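Local coordinates for CRISPR protein (Archaeoglobus fulgidus, PDB 4MJK) that probably acts as the Cas5 subunit of a type I-A CRISPR Cascade complex, the assembly that holds crRNA for interference, at residues A[8-13]-A[116-121]; A[76-81]-A[230-235]. All blocks are in the same frame, centred on the assembly; numbering follows the deposited sequence.

Contact 1: A[8-13]-A[116-121]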
ATOM      1  N   VAL A   8      15.725  -1.848   5.133  1.00 11.45           N
ATOM      2  CA  VAL A   8      14.915  -0.921   4.364  1.00 11.11           C
ATOM      3  C   VAL A   8      13.482  -0.925   4.887  1.00 11.10           C
ATOM      4  O   VAL A   8      12.852  -1.974   5.004  1.00 11.29           O
ATOM      5  CB  VAL A   8      14.918  -1.281   2.866  1.00 11.46           C
ATOM      6  CG1 VAL A   8      14.079  -0.272   2.081  1.00 11.11           C
ATOM      7  CG2 VAL A   8      16.338  -1.302   2.323  1.00 12.27           C
ATOM      8  N   GLU A   9      12.990   0.257   5.234  1.00  9.99           N
ATOM      9  CA  GLU A   9      11.623   0.431   5.683  1.00 11.60           C
ATOM     10  C   GLU A   9      10.761   0.908   4.515  1.00 11.48           C
ATOM     11  O   GLU A   9      11.124   1.854   3.827  1.00 11.31           O
ATOM     12  CB  GLU A   9      11.622   1.461   6.816  1.00 16.40           C
ATOM     13  CG  GLU A   9      10.275   1.844   7.358  1.00 19.26           C
ATOM     14  CD  GLU A   9      10.410   2.908   8.447  1.00 24.54           C
ATOM     15  OE1 GLU A   9       9.943   4.044   8.226  1.00 32.84           O
ATOM     16  OE2 GLU A   9      11.009   2.604   9.503  1.00 26.87           O
ATOM     17  N   PHE A  10       9.631   0.251   4.286  1.00 11.65           N
ATOM     18  CA  PHE A  10       8.748   0.595   3.166  1.00 11.78           C
ATOM     19  C   PHE A  10       7.571   1.380   3.716  1.00 11.89           C
ATOM     20  O   PHE A  10       7.106   1.098   4.816  1.00 14.32           O
ATOM     21  CB  PHE A  10       8.224  -0.677   2.446  1.00 11.87           C
ATOM     22  CG  PHE A  10       9.264  -1.373   1.592  1.00 10.81           C
ATOM     23  CD1 PHE A  10      10.336  -2.029   2.179  1.00 10.56           C
ATOM     24  CD2 PHE A  10       9.175  -1.352   0.202  1.00 11.57           C
ATOM     25  CE1 PHE A  10      11.292  -2.657   1.399  1.00 11.48           C
ATOM     26  CE2 PHE A  10      10.133  -1.967  -0.585  1.00 12.13           C
ATOM     27  CZ  PHE A  10      11.198  -2.628   0.017  1.00 12.58           C
ATOM     28  N   VAL A  11       7.096   2.361   2.962  1.00 10.86           N
ATOM     29  CA  VAL A  11       5.856   3.049   3.306  1.00 10.42           C
ATOM     30  C   VAL A  11       4.667   2.086   3.246  1.00 13.83           C
ATOM     31  O   VAL A  11       3.867   2.041   4.186  1.00 11.48           O
ATOM     32  CB  VAL A  11       5.612   4.276   2.380  1.00 13.02           C
ATOM     33  CG1 VAL A  11       4.242   4.941   2.654  1.00 12.03           C
ATOM     34  CG2 VAL A  11       6.753   5.294   2.541  1.00 12.67           C
ATOM     35  N   TRP A  12       4.543   1.316   2.155  1.00 11.13           N
ATOM     36  CA  TRP A  12       3.349   0.458   1.959  1.00 10.30           C
ATOM     37  C   TRP A  12       3.604  -0.866   1.239  1.00 10.19           C
ATOM     38  O   TRP A  12       2.804  -1.793   1.355  1.00  8.79           O
ATOM     39  CB  TRP A  12       2.275   1.212   1.150  1.00 11.05           C
ATOM     40  CG  TRP A  12       2.742   1.556  -0.240  1.00 10.35           C
ATOM     41  CD1 TRP A  12       3.393   2.697  -0.635  1.00 12.06           C
ATOM     42  CD2 TRP A  12       2.640   0.732  -1.409  1.00 12.13           C
ATOM     43  NE1 TRP A  12       3.676   2.635  -1.980  1.00 10.68           N
ATOM     44  CE2 TRP A  12       3.226   1.439  -2.475  1.00 11.44           C
ATOM     45  CE3 TRP A  12       2.090  -0.530  -1.660  1.00 11.98           C
ATOM     46  CZ2 TRP A  12       3.296   0.917  -3.777  1.00 13.47           C
ATOM     47  CZ3 TRP A  12       2.158  -1.043  -2.953  1.00 10.25           C
ATOM     48  CH2 TRP A  12       2.756  -0.320  -3.990  1.00 12.33           C
ATOM     49  N   GLY A  13       4.692  -0.951   0.475  1.00 11.32           N
ATOM     50  CA  GLY A  13       4.879  -2.070  -0.440  1.00  9.37           C
ATOM     51  C   GLY A  13       5.605  -1.607  -1.684  1.00 10.36           C
ATOM     52  O   GLY A  13       6.320  -0.615  -1.632  1.00  8.48           O
ATOM     53  N   THR A 116       2.494  -5.210  -4.889  1.00 11.28           N
ATOM     54  CA  THR A 116       2.427  -6.027  -3.683  1.00 10.14           C
ATOM     55  C   THR A 116       2.439  -5.167  -2.440  1.00 12.21           C
ATOM     56  O   THR A 116       3.269  -4.263  -2.310  1.00  9.61           O
ATOM     57  CB  THR A 116       3.629  -7.000  -3.648  1.00 10.87           C
ATOM     58  OG1 THR A 116       3.509  -7.904  -4.746  1.00 11.72           O
ATOM     59  CG2 THR A 116       3.675  -7.799  -2.350  1.00 11.62           C
ATOM     60  N   ILE A 117       1.506  -5.433  -1.526  1.00  8.56           N
ATOM     61  CA  ILE A 117       1.476  -4.711  -0.259  1.00  8.65           C
ATOM     62  C   ILE A 117       2.363  -5.453   0.750  1.00 10.53           C
ATOM     63  O   ILE A 117       2.406  -6.675   0.760  1.00  9.52           O
ATOM     64  CB  ILE A 117       0.004  -4.587   0.259  1.00 11.59           C
ATOM     65  CG1 ILE A 117      -0.776  -3.607  -0.629  1.00 13.48           C
ATOM     66  CG2 ILE A 117      -0.042  -4.153   1.728  1.00 13.04           C
ATOM     67  CD1 ILE A 117      -2.258  -3.582  -0.333  1.00 16.74           C
ATOM     68  N   LEU A 118       3.109  -4.727   1.566  1.00  8.03           N
ATOM     69  CA  LEU A 118       3.848  -5.384   2.646  1.00 10.97           C
ATOM     70  C   LEU A 118       3.121  -5.089   3.937  1.00 13.10           C
ATOM     71  O   LEU A 118       3.036  -3.938   4.361  1.00 12.84           O
ATOM     72  CB  LEU A 118       5.307  -4.913   2.697  1.00 11.37           C
ATOM     73  CG  LEU A 118       6.156  -5.331   1.487  1.00 12.04           C
ATOM     74  CD1 LEU A 118       7.500  -4.594   1.463  1.00 12.99           C
ATOM     75  CD2 LEU A 118       6.382  -6.870   1.453  1.00 13.03           C
ATOM     76  N   SER A 119       2.530  -6.125   4.520  1.00 12.99           N
ATOM     77  CA  SER A 119       1.730  -5.969   5.733  1.00 16.43           C
ATOM     78  C   SER A 119       2.601  -6.179   6.970  1.00 13.96           C
ATOM     79  O   SER A 119       3.144  -7.259   7.185  1.00 14.87           O
ATOM     80  CB  SER A 119       0.593  -6.996   5.776  1.00 15.25           C
ATOM     81  OG  SER A 119      -0.144  -7.022   4.570  1.00 18.61           O
ATOM     82  N   SER A 120       2.720  -5.155   7.790  1.00 13.34           N
ATOM     83  CA  SER A 120       3.486  -5.277   9.008  1.00 15.28           C
ATOM     84  C   SER A 120       2.785  -6.180  10.023  1.00 18.32           C
ATOM     85  O   SER A 120       1.552  -6.174  10.149  1.00 15.33           O
ATOM     86  CB  SER A 120       3.735  -3.906   9.617  1.00 16.67           C
ATOM     87  OG  SER A 120       4.526  -4.037  10.785  1.00 21.86           O
ATOM     88  N   LEU A 121       3.584  -6.950  10.751  1.00 16.25           N
ATOM     89  CA  LEU A 121       3.080  -7.819  11.805  1.00 15.86           C
ATOM     90  C   LEU A 121       3.156  -7.142  13.174  1.00 19.85           C
ATOM     91  O   LEU A 121       2.748  -7.718  14.178  1.00 20.71           O
ATOM     92  CB  LEU A 121       3.867  -9.134  11.833  1.00 17.68           C
ATOM     93  CG  LEU A 121       3.725  -9.914  10.528  1.00 19.28           C
ATOM     94  CD1 LEU A 121       4.687 -11.102  10.473  1.00 20.91           C
ATOM     95  CD2 LEU A 121       2.272 -10.348  10.322  1.00 20.38           C
TER
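Leu118 sets its CD1 methyl over one face of the Phe10 ring, 3.8 Å from the ring centroid, a CH-pi contact displaced toward the CG side. The CG atom of Leu118, anti to its own carbonyl carbon (chi1 -67°), lies against Gly13 CA. Beside this apolar pair the backbones are joined by one hydrogen bond, from Leu118 N to Trp12 O at 3.0 Å. Gly13 and Ile117 form an antiparallel non-hydrogen-bonded pair, their CA atoms 4.3 Å apart, and Gly13 CA approaches Thr116 O at 3.3 Å in a CA-H...O contact. A CB on Gly13 would strike Thr116 O and Ile117 CA. Here the chain leaves strand 2-10, in the large antiparallel sheet of this Cas5-family protein, and enters the small sheet formed by strands 13-15, 115-120 and 76-80. Near this turn, the indole of Trp12 brings CZ3 to 3.5 Å from Thr116 O, while Ile117 CG1 lies at its edge. Farther out, Trp12 NE1 is bonded to Glu154 O, and the ring meets Trp12 of the second subunit. Ile128 packs on both Phe10 and Leu118.

Contact 2: A[76-81]-A[230-235]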
ATOM      1  N   CYS A  76       7.267  -8.315   8.531  1.00 12.70           N
ATOM      2  CA  CYS A  76       6.160  -8.139   7.606  1.00 14.76           C
ATOM      3  C   CYS A  76       5.941  -9.368   6.743  1.00 15.36           C
ATOM      4  O   CYS A  76       6.785 -10.275   6.679  1.00 13.15           O
ATOM      5  CB  CYS A  76       6.368  -6.886   6.734  1.00 12.92           C
ATOM      6  SG  CYS A  76       7.800  -6.955   5.609  1.00 14.23           S
ATOM      7  N   THR A  77       4.785  -9.391   6.095  1.00 13.28           N
ATOM      8  CA  THR A  77       4.415 -10.492   5.226  1.00 14.00           C
ATOM      9  C   THR A  77       3.805  -9.869   3.949  1.00 13.95           C
ATOM     10  O   THR A  77       2.998  -8.929   4.020  1.00 14.38           O
ATOM     11  CB  THR A  77       3.426 -11.449   5.957  1.00 18.45           C
ATOM     12  OG1 THR A  77       3.363 -12.721   5.282  1.00 25.23           O
ATOM     13  CG2 THR A  77       2.051 -10.846   6.005  1.00 18.57           C
ATOM     14  N   PRO A  78       4.215 -10.356   2.773  1.00 14.04           N
ATOM     15  CA  PRO A  78       3.722  -9.738   1.527  1.00 10.54           C
ATOM     16  C   PRO A  78       2.285 -10.126   1.223  1.00 14.08           C
ATOM     17  O   PRO A  78       1.841 -11.229   1.549  1.00 16.18           O
ATOM     18  CB  PRO A  78       4.643 -10.316   0.448  1.00 12.54           C
ATOM     19  CG  PRO A  78       5.796 -11.002   1.220  1.00 14.94           C
ATOM     20  CD  PRO A  78       5.202 -11.417   2.519  1.00 14.38           C
ATOM     21  N   LEU A  79       1.548  -9.221   0.598  1.00 11.20           N
ATOM     22  CA  LEU A  79       0.191  -9.540   0.186  1.00 13.36           C
ATOM     23  C   LEU A  79       0.086  -9.084  -1.259  1.00 11.83           C
ATOM     24  O   LEU A  79      -0.023  -7.896  -1.525  1.00 11.85           O
ATOM     25  CB  LEU A  79      -0.824  -8.807   1.083  1.00 13.77           C
ATOM     26  CG  LEU A  79      -2.302  -9.003   0.753  1.00 16.76           C
ATOM     27  CD1 LEU A  79      -2.719 -10.447   0.988  1.00 20.43           C
ATOM     28  CD2 LEU A  79      -3.185  -8.039   1.579  1.00 19.97           C
ATOM     29  N   ARG A  80       0.180 -10.025  -2.191  1.00 10.54           N
ATOM     30  CA  ARG A  80       0.204  -9.674  -3.604  1.00 13.65           C
ATOM     31  C   ARG A  80      -1.188  -9.224  -4.021  1.00 15.24           C
ATOM     32  O   ARG A  80      -2.184  -9.702  -3.477  1.00 13.53           O
ATOM     33  CB  ARG A  80       0.648 -10.870  -4.441  1.00 12.95           C
ATOM     34  CG  ARG A  80       2.020 -11.395  -4.063  1.00 13.89           C
ATOM     35  CD  ARG A  80       2.271 -12.731  -4.732  1.00 15.74           C
ATOM     36  NE  ARG A  80       1.300 -13.727  -4.297  1.00 16.47           N
ATOM     37  CZ  ARG A  80       1.076 -14.875  -4.927  1.00 25.89           C
ATOM     38  NH1 ARG A  80       1.757 -15.173  -6.033  1.00 24.17           N
ATOM     39  NH2 ARG A  80       0.163 -15.720  -4.463  1.00 23.90           N
ATOM     40  N   TYR A  81      -1.276  -8.311  -4.980  1.00 13.75           N
ATOM     41  CA  TYR A  81      -2.611  -7.919  -5.421  1.00 14.95           C
ATOM     42  C   TYR A  81      -3.310  -9.102  -6.078  1.00 18.13           C
ATOM     43  O   TYR A  81      -4.538  -9.179  -6.107  1.00 18.42           O
ATOM     44  CB  TYR A  81      -2.589  -6.678  -6.312  1.00 16.56           C
ATOM     45  CG  TYR A  81      -3.008  -5.441  -5.547  1.00 15.17           C
ATOM     46  CD1 TYR A  81      -2.063  -4.617  -4.957  1.00 16.10           C
ATOM     47  CD2 TYR A  81      -4.357  -5.121  -5.382  1.00 18.39           C
ATOM     48  CE1 TYR A  81      -2.442  -3.496  -4.240  1.00 15.82           C
ATOM     49  CE2 TYR A  81      -4.751  -3.995  -4.661  1.00 16.54           C
ATOM     50  CZ  TYR A  81      -3.783  -3.193  -4.093  1.00 19.88           C
ATOM     51  OH  TYR A  81      -4.137  -2.067  -3.386  1.00 19.18           O
ATOM     52  N   ILE A 230      12.372 -18.233  -1.179  1.00  8.96           N
ATOM     53  CA  ILE A 230      12.200 -16.975  -0.451  1.00  8.92           C
ATOM     54  C   ILE A 230      11.442 -17.243   0.835  1.00 10.12           C
ATOM     55  O   ILE A 230      10.465 -18.006   0.840  1.00 11.94           O
ATOM     56  CB  ILE A 230      11.417 -15.914  -1.291  1.00  9.86           C
ATOM     57  CG1 ILE A 230      10.121 -16.516  -1.845  1.00 10.86           C
ATOM     58  CG2 ILE A 230      12.285 -15.407  -2.456  1.00 10.01           C
ATOM     59  CD1 ILE A 230       9.179 -15.519  -2.519  1.00 11.46           C
ATOM     60  N   PRO A 231      11.878 -16.622   1.936  1.00  8.93           N
ATOM     61  CA  PRO A 231      11.171 -16.860   3.196  1.00 10.92           C
ATOM     62  C   PRO A 231       9.936 -15.963   3.324  1.00 13.41           C
ATOM     63  O   PRO A 231       9.954 -14.799   2.893  1.00 12.54           O
ATOM     64  CB  PRO A 231      12.211 -16.482   4.245  1.00 11.85           C
ATOM     65  CG  PRO A 231      12.995 -15.361   3.589  1.00  9.70           C
ATOM     66  CD  PRO A 231      13.041 -15.728   2.106  1.00  9.22           C
ATOM     67  N   ILE A 232       8.881 -16.519   3.915  1.00 11.81           N
ATOM     68  CA  ILE A 232       7.636 -15.809   4.151  1.00 13.54           C
ATOM     69  C   ILE A 232       7.312 -15.958   5.638  1.00 14.43           C
ATOM     70  O   ILE A 232       7.016 -17.048   6.131  1.00 12.93           O
ATOM     71  CB  ILE A 232       6.472 -16.383   3.324  1.00 16.03           C
ATOM     72  CG1 ILE A 232       6.814 -16.420   1.818  1.00 18.04           C
ATOM     73  CG2 ILE A 232       5.172 -15.623   3.635  1.00 17.99           C
ATOM     74  CD1 ILE A 232       6.659 -15.129   1.116  1.00 15.93           C
HETATM   75  N   MSE A 233       7.398 -14.844   6.342  1.00 13.16           N
HETATM   76  CA  MSE A 233       7.195 -14.797   7.776  1.00 17.04           C
HETATM   77  C   MSE A 233       5.707 -14.923   8.071  1.00 20.46           C
HETATM   78  O   MSE A 233       4.893 -14.243   7.445  1.00 20.56           O
HETATM   79  CB  MSE A 233       7.711 -13.436   8.251  1.00 18.53           C
HETATM   80  CG  MSE A 233       7.854 -13.236   9.723  1.00 27.56           C
HETATM   81 SE   MSE A 233       8.825 -11.557   9.990  0.50 21.68          SE
HETATM   82  CE  MSE A 233      10.574 -12.304  10.454  1.00 28.45           C
ATOM     83  N   THR A 234       5.343 -15.796   9.006  1.00 20.40           N
ATOM     84  CA  THR A 234       3.939 -15.958   9.383  1.00 22.52           C
ATOM     85  C   THR A 234       3.650 -15.407  10.777  1.00 25.80           C
ATOM     86  O   THR A 234       2.495 -15.286  11.175  1.00 31.34           O
ATOM     87  CB  THR A 234       3.495 -17.432   9.334  1.00 23.65           C
ATOM     88  OG1 THR A 234       4.419 -18.241  10.071  1.00 30.75           O
ATOM     89  CG2 THR A 234       3.442 -17.921   7.897  1.00 28.79           C
ATOM     90  N   SER A 235       4.702 -15.082  11.515  1.00 24.36           N
ATOM     91  CA  SER A 235       4.563 -14.564  12.867  1.00 27.49           C
ATOM     92  C   SER A 235       5.734 -13.656  13.150  1.00 26.99           C
ATOM     93  O   SER A 235       6.853 -13.901  12.678  1.00 26.59           O
ATOM     94  CB  SER A 235       4.541 -15.717  13.882  1.00 30.00           C
ATOM     95  OG  SER A 235       4.901 -15.280  15.190  1.00 32.20           O
TER
HETATM   96  O   HOH W   1       7.589 -12.297   4.932  1.00 10.47           O
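Thr77 and Met233, the latter present as selenomethionine, are joined by a direct hydrogen bond in which Thr77 OG1 donates to Met233 O at 3.1 Å. The hydroxyl approaches nearly along the C=O axis, with a C=O...OG1 angle of 165°. OG1 is anti to the backbone N of Thr77 (chi1 -163°), which directs it to the carbonyl across the contact. A second polar link runs through a water molecule. It donates to Cys76 O at 2.8 Å and accepts from Met233 N at 2.9 Å, so both the N-H and the C=O of Met233 are tied to neighbouring residues of segment 76-81. Replacing Thr77 by a valine would probably leave Met233 O without its direct hydrogen-bond donor, leaving the water as the polar link between the two segments.

This is not sheet pairing: strand 76-80 is an outer strand of the small sheet that also holds strand 115-120, and it is met by the loop that follows strand 225-231, itself the middle strand of a separate three-stranded antiparallel sheet.

The remaining contacts are van der Waals. Thr77 and Ile232 cross at about a right angle, with Ile232 CG2 lying 3.8 Å from Thr77 OG1. The other branch of Ile232 ends with CD1 at 4.2 Å from Pro78 CG, a light apolar contact. Met233 presses its CB against Cys76 O at 3.6 Å, and its extended chain places SE 3.9 Å from Cys76 N, a buried amide with no hydrogen-bonding partner in the model. The Ile232 side chain also touches Arg195, to which its backbone is hydrogen-bonded; Pro78 also packs on Thr116 of the adjacent strand 115-120.

In the fold
Contacts 1 and 2 lie with their centres about 10 Å apart, on the same side of the chain's centre, and share the small antiparallel sheet in which strand 115-120 runs between strands 13-15 and 76-80. Along the chain their segments alternate: 8-13, 76-81, 116-121, then 230-235. Probable backbone hydrogen bonds from Leu79 N to Ile117 O and from Ser119 N to Thr77 O connect the two directly. Through contact 1 the small sheet is joined to strand 2-10 of the six-stranded sheet, and through contact 2 to the loop after strand 225-231. Both contacts also reach the second subunit, placing the small sheet at the interface between the two copies.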